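Local coordinates for predicted protein (Acinetobacter sp. RUH2624, PDB 4MEA) that hydrolyses epoxides and is a secreted Cif-type virulence factor built on the alpha/beta hydrolase fold, at residues Phe63-Gly68 and Ala89-Gly94; Asn146-Ile151 and Lys262-Ser267. All coordinates share one frame; numbering follows the deposited sequence.

Contact 1 (Phe63-Gly68 and Ala89-Gly94); sequences FIHGFG and AIDLPG
Three groups converge on the carbonyl oxygen of Phe63: the amide N of Ile90 at 3.3 Å, a bridging water at 2.8 Å and, more weakly, the CA-H of Ala89. The Ile90 bond belongs to the parallel pairing of strands 61-64 and 87-90. Beyond it the chains diverge, and the water fills in by donating to Ile90 O as well and accepting from His65 N. His65 then takes over the bridging. Its CG sits between the backbone N and the carbonyl carbon (chi1 74°), which swings the ring across to the other segment. There NE2 accepts a nearly straight bond from Leu92 N at 2.9 Å, although the donor lies 33° out of the ring plane. On the far side of the ring, ND1 donates to Gly66 O at 2.8 Å, almost in the ring plane. The two bonds fix the ring's rotation. Leu92 CG lies over one face, 4.3 Å from the ring centroid, in a CH-pi contact. Its methyl CD2 meets Ile64 CG2 at 3.6 Å, and Ile64 CD1 rests on Ile90 CB. Branched aliphatic Ile64 and Ile90 suit their buried sheet face, and Leu92 continues the apolar layer from the loop; Ile90 and Leu92 both meet helix 108-123. Asp91 turns instead to His50, Trp71 and Gln97. Phe67 N bonds to Asp134, just after strand 128-133 and probably at the nucleophile elbow. The His-Gly-Phe-Gly turn probably corresponds to the HGXP-like oxyanion-hole loop of alpha/beta-hydrolase-fold epoxide hydrolases, with glycine in the last position.

Contact 2 (Asn146-Ile151 and Lys262-Ser267); sequences NNQGYI and KLTIPS
Gln148 reaches across to Lys262, Thr264 and Ile265 with both ends of its amide, and this is the tight part of the contact. Its OE1 takes two backbone donors in succession: Thr264 N at 2.7 Å, approaching in the carbonyl plane on a lone pair, and Ile265 N at 3.3 Å, a longer and more bent bond. NE2 gives a hydrogen to Lys262 O at 3.1 Å and another to Ala145 O of helix 136-146, so the whole amide is held from several directions. Glutamine suits the place because one flat group offers both an acceptor and a donor to the backbone of the facing loop. CG lies anti to the carbonyl carbon (chi1 -64°) and the chain continues extended, giving the reach required. Along the aliphatic part of the Gln148 chain the contact turns apolar. Ile265 lays CG2 against Gln148 CB at 3.7 Å, while its CD1 reaches Ile151 CG2 at 3.9 Å, next to the buried start of strand 151-157. The looser, solvent side is at Gly149, which touches Ile265 CG2 only through its amide N, at 4.1 Å. Thr264 is exposed too, although OE1 grips its N-H. Positive phi (112°) makes glycine the natural residue at the Gly149 turn, which is closed by Gly149 N bonding to Ile151 O. Gln148 thus joins two helix-to-strand connections at the N-terminal ends of strands 151-157 and 267-272, adjacent interior parallel strands in the central sheet of an alpha/beta hydrolase fold.

Overall arrangement
Following the chain from the N terminus, contact 1 comes first: strand 61-64 runs into a loop and helix 75-81, and the chain returns in strand 87-90, so the contact closes a short beta-alpha-beta unit. Contact 2 opens later, after helix 136-146, and closes a far longer excursion of 110 residues that includes strand 151-157 and the helices from 181-185 to 246-258. The two loops are in series, neither nesting nor crossing. Contact 1 lies at the strands' C-terminal ends near the chain centre, contact 2 in the loops that feed two other strands of the same sheet, 151-157 and 267-272. Their centres are about 21 Å apart.

Contact 1 (Phe63-Gly68 and Ala89-Gly94)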
loop_
_atom_site.group_PDB
_atom_site.type_symbol
_atom_site.label_atom_id
_atom_site.label_comp_id
_atom_site.label_asym_id
_atom_site.label_seq_id
_atom_site.Cartn_x
_atom_site.Cartn_y
_atom_site.Cartn_z
ATOM N N PHE A 63 -22.740 -17.454 8.171
ATOM C CA PHE A 63 -22.178 -16.111 7.963
ATOM C C PHE A 63 -20.671 -16.139 8.155
ATOM O O PHE A 63 -20.186 -16.603 9.187
ATOM C CB PHE A 63 -22.738 -15.100 8.968
ATOM C CG PHE A 63 -24.233 -14.926 8.921
ATOM C CD1 PHE A 63 -24.808 -13.967 8.098
ATOM C CD2 PHE A 63 -25.058 -15.682 9.742
ATOM C CE1 PHE A 63 -26.192 -13.789 8.072
ATOM C CE2 PHE A 63 -26.442 -15.510 9.721
ATOM C CZ PHE A 63 -27.007 -14.566 8.885
ATOM N N ILE A 64 -19.943 -15.600 7.184
ATOM C CA ILE A 64 -18.483 -15.600 7.207
ATOM C C ILE A 64 -17.910 -14.175 7.122
ATOM O O ILE A 64 -18.033 -13.500 6.088
ATOM C CB ILE A 64 -17.913 -16.434 6.048
ATOM C CG1 ILE A 64 -18.514 -17.849 6.046
ATOM C CG2 ILE A 64 -16.389 -16.481 6.134
ATOM C CD1 ILE A 64 -18.086 -18.715 7.262
ATOM N N HIS A 65 -17.270 -13.735 8.204
ATOM C CA HIS A 65 -16.691 -12.393 8.295
ATOM C C HIS A 65 -15.403 -12.256 7.487
ATOM O O HIS A 65 -14.928 -13.217 6.875
ATOM C CB HIS A 65 -16.371 -12.089 9.766
ATOM C CG HIS A 65 -15.163 -12.815 10.275
ATOM N ND1 HIS A 65 -13.887 -12.301 10.172
ATOM C CD2 HIS A 65 -15.032 -14.032 10.856
ATOM C CE1 HIS A 65 -13.024 -13.163 10.680
ATOM N NE2 HIS A 65 -13.694 -14.221 11.105
ATOM N N GLY A 66 -14.825 -11.058 7.513
ATOM C CA GLY A 66 -13.534 -10.808 6.890
ATOM C C GLY A 66 -12.590 -10.012 7.777
ATOM O O GLY A 66 -12.714 -10.032 9.006
ATOM N N PHE A 67 -11.655 -9.294 7.145
ATOM C CA PHE A 67 -10.595 -8.571 7.846
ATOM C C PHE A 67 -11.142 -7.408 8.662
ATOM O O PHE A 67 -11.998 -6.659 8.189
ATOM C CB PHE A 67 -9.579 -8.047 6.828
ATOM C CG PHE A 67 -8.428 -7.307 7.441
ATOM C CD1 PHE A 67 -7.400 -7.994 8.067
ATOM C CD2 PHE A 67 -8.344 -5.927 7.342
ATOM C CE1 PHE A 67 -6.317 -7.320 8.615
ATOM C CE2 PHE A 67 -7.261 -5.241 7.891
ATOM C CZ PHE A 67 -6.247 -5.945 8.523
ATOM N N GLY A 68 -10.637 -7.258 9.883
ATOM C CA GLY A 68 -11.132 -6.236 10.794
ATOM C C GLY A 68 -12.353 -6.677 11.582
ATOM O O GLY A 68 -12.840 -5.944 12.453
ATOM N N ALA A 89 -22.272 -18.366 12.681
ATOM C CA ALA A 89 -21.214 -17.446 12.270
ATOM C C ALA A 89 -19.878 -18.011 12.724
ATOM O O ALA A 89 -19.660 -18.244 13.915
ATOM C CB ALA A 89 -21.447 -16.048 12.851
ATOM N N ILE A 90 -18.995 -18.251 11.761
ATOM C CA ILE A 90 -17.722 -18.905 12.022
ATOM C C ILE A 90 -16.571 -17.914 11.902
ATOM O O ILE A 90 -16.537 -17.104 10.970
ATOM C CB ILE A 90 -17.489 -20.050 11.002
ATOM C CG1 ILE A 90 -18.665 -21.035 11.025
ATOM C CG2 ILE A 90 -16.154 -20.753 11.272
ATOM C CD1 ILE A 90 -18.674 -22.006 9.837
ATOM N N ASP A 91 -15.631 -17.983 12.845
ATOM C CA ASP A 91 -14.379 -17.235 12.750
ATOM C C ASP A 91 -13.469 -17.860 11.689
ATOM O O ASP A 91 -13.168 -19.053 11.756
ATOM C CB ASP A 91 -13.642 -17.234 14.094
ATOM C CG ASP A 91 -14.257 -16.285 15.097
ATOM O OD1 ASP A 91 -15.067 -15.427 14.679
ATOM O OD2 ASP A 91 -13.915 -16.386 16.303
ATOM N N LEU A 92 -13.032 -17.061 10.716
ATOM C CA LEU A 92 -12.130 -17.565 9.669
ATOM C C LEU A 92 -10.906 -18.230 10.274
ATOM O O LEU A 92 -10.401 -17.796 11.315
ATOM C CB LEU A 92 -11.663 -16.428 8.756
ATOM C CG LEU A 92 -12.600 -15.960 7.642
ATOM C CD1 LEU A 92 -12.009 -14.730 6.922
ATOM C CD2 LEU A 92 -12.854 -17.101 6.654
ATOM N N PRO A 93 -10.399 -19.270 9.608
ATOM C CA PRO A 93 -9.165 -19.910 10.073
ATOM C C PRO A 93 -8.103 -18.861 10.438
ATOM O O PRO A 93 -7.811 -17.960 9.643
ATOM C CB PRO A 93 -8.724 -20.730 8.860
ATOM C CG PRO A 93 -10.018 -21.076 8.162
ATOM C CD PRO A 93 -10.886 -19.837 8.337
ATOM N N GLY A 94 -7.550 -18.977 11.642
ATOM C CA GLY A 94 -6.522 -18.063 12.110
ATOM C C GLY A 94 -7.029 -16.809 12.802
ATOM O O GLY A 94 -6.316 -16.222 13.618
HETATM O O HOH W 1 -18.379 -15.069 10.657
#

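Contact 2 (Asn146-Ile151 and Lys262-Ser267)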
loop_
_atom_site.group_PDB
_atom_site.type_symbol
_atom_site.label_atom_id
_atom_site.label_comp_id
_atom_site.label_asym_id
_atom_site.label_seq_id
_atom_site.Cartn_x
_atom_site.Cartn_y
_atom_site.Cartn_z
ATOM N N ASN A 146 -18.278 -25.186 -5.630
ATOM C CA ASN A 146 -18.215 -26.644 -5.632
ATOM C C ASN A 146 -19.362 -27.323 -4.890
ATOM O O ASN A 146 -19.489 -28.548 -4.928
ATOM C CB ASN A 146 -16.880 -27.125 -5.057
ATOM C CG ASN A 146 -15.732 -26.910 -6.013
ATOM O OD1 ASN A 146 -15.912 -26.969 -7.226
ATOM N ND2 ASN A 146 -14.546 -26.647 -5.473
ATOM N N ASN A 147 -20.184 -26.535 -4.203
ATOM C CA ASN A 147 -21.260 -27.095 -3.384
ATOM C C ASN A 147 -22.617 -26.483 -3.681
ATOM O O ASN A 147 -23.452 -26.314 -2.789
ATOM C CB ASN A 147 -20.933 -26.972 -1.895
ATOM C CG ASN A 147 -19.725 -27.799 -1.497
ATOM O OD1 ASN A 147 -19.840 -29.003 -1.273
ATOM N ND2 ASN A 147 -18.556 -27.159 -1.415
ATOM N N GLN A 148 -22.846 -26.153 -4.946
ATOM C CA GLN A 148 -24.123 -25.583 -5.334
ATOM C C GLN A 148 -25.216 -26.639 -5.225
ATOM O O GLN A 148 -25.067 -27.759 -5.718
ATOM C CB GLN A 148 -24.035 -24.998 -6.739
ATOM C CG GLN A 148 -23.061 -23.844 -6.791
ATOM C CD GLN A 148 -22.972 -23.223 -8.152
ATOM O OE1 GLN A 148 -23.857 -22.472 -8.562
ATOM N NE2 GLN A 148 -21.897 -23.528 -8.869
ATOM N N GLY A 149 -26.317 -26.271 -4.579
ATOM C CA GLY A 149 -27.343 -27.235 -4.223
ATOM C C GLY A 149 -27.372 -27.390 -2.713
ATOM O O GLY A 149 -28.375 -27.077 -2.077
ATOM N N TYR A 150 -26.274 -27.869 -2.131
ATOM C CA TYR A 150 -26.132 -27.796 -0.684
ATOM C C TYR A 150 -26.221 -26.324 -0.282
ATOM O O TYR A 150 -26.944 -25.965 0.648
ATOM C CB TYR A 150 -24.823 -28.412 -0.206
ATOM C CG TYR A 150 -24.625 -28.287 1.291
ATOM C CD1 TYR A 150 -25.208 -29.193 2.171
ATOM C CD2 TYR A 150 -23.868 -27.253 1.825
ATOM C CE1 TYR A 150 -25.038 -29.074 3.542
ATOM C CE2 TYR A 150 -23.692 -27.119 3.193
ATOM C CZ TYR A 150 -24.273 -28.032 4.046
ATOM O OH TYR A 150 -24.094 -27.892 5.406
ATOM N N ILE A 151 -25.481 -25.470 -0.992
ATOM C CA ILE A 151 -25.701 -24.030 -0.903
ATOM C C ILE A 151 -26.826 -23.673 -1.871
ATOM O O ILE A 151 -26.681 -23.817 -3.090
ATOM C CB ILE A 151 -24.442 -23.217 -1.270
ATOM C CG1 ILE A 151 -23.200 -23.762 -0.563
ATOM C CG2 ILE A 151 -24.652 -21.733 -0.941
ATOM C CD1 ILE A 151 -23.178 -23.522 0.942
ATOM N N LYS A 262 -19.081 -21.380 -12.741
ATOM C CA LYS A 262 -19.740 -20.142 -12.367
ATOM C C LYS A 262 -20.927 -20.489 -11.477
ATOM O O LYS A 262 -21.226 -21.669 -11.255
ATOM C CB LYS A 262 -20.230 -19.399 -13.605
ATOM C CG LYS A 262 -19.125 -19.008 -14.565
ATOM C CD LYS A 262 -19.702 -18.390 -15.830
ATOM C CE LYS A 262 -18.596 -18.014 -16.806
ATOM N NZ LYS A 262 -19.144 -17.496 -18.094
ATOM N N LEU A 263 -21.599 -19.463 -10.972
ATOM C CA LEU A 263 -22.743 -19.655 -10.091
ATOM C C LEU A 263 -24.047 -19.860 -10.861
ATOM O O LEU A 263 -24.474 -18.988 -11.622
ATOM C CB LEU A 263 -22.878 -18.477 -9.123
ATOM C CG LEU A 263 -21.732 -18.362 -8.112
ATOM C CD1 LEU A 263 -21.951 -17.165 -7.195
ATOM C CD2 LEU A 263 -21.553 -19.667 -7.311
ATOM N N THR A 264 -24.667 -21.022 -10.652
ATOM C CA THR A 264 -25.952 -21.354 -11.265
ATOM C C THR A 264 -27.088 -21.271 -10.245
ATOM O O THR A 264 -28.252 -21.460 -10.583
ATOM C CB THR A 264 -25.935 -22.768 -11.896
ATOM O OG1 THR A 264 -25.662 -23.742 -10.885
ATOM C CG2 THR A 264 -24.849 -22.871 -12.973
ATOM N N ILE A 265 -26.741 -21.011 -8.989
ATOM C CA ILE A 265 -27.738 -20.758 -7.957
ATOM C C ILE A 265 -27.927 -19.251 -7.868
ATOM O O ILE A 265 -27.065 -18.492 -8.320
ATOM C CB ILE A 265 -27.280 -21.273 -6.571
ATOM C CG1 ILE A 265 -26.021 -20.538 -6.110
ATOM C CG2 ILE A 265 -27.053 -22.790 -6.585
ATOM C CD1 ILE A 265 -25.669 -20.793 -4.634
ATOM N N PRO A 266 -29.054 -18.806 -7.293
ATOM C CA PRO A 266 -29.256 -17.368 -7.122
ATOM C C PRO A 266 -28.132 -16.782 -6.267
ATOM O O PRO A 266 -27.726 -17.389 -5.273
ATOM C CB PRO A 266 -30.592 -17.289 -6.376
ATOM C CG PRO A 266 -31.292 -18.586 -6.717
ATOM C CD PRO A 266 -30.196 -19.595 -6.788
ATOM N N SER A 267 -27.630 -15.619 -6.660
ATOM C CA SER A 267 -26.563 -14.973 -5.914
ATOM C C SER A 267 -26.834 -13.479 -5.796
ATOM O O SER A 267 -27.596 -12.909 -6.579
ATOM C CB SER A 267 -25.217 -15.216 -6.586
ATOM O OG SER A 267 -25.179 -14.640 -7.879
#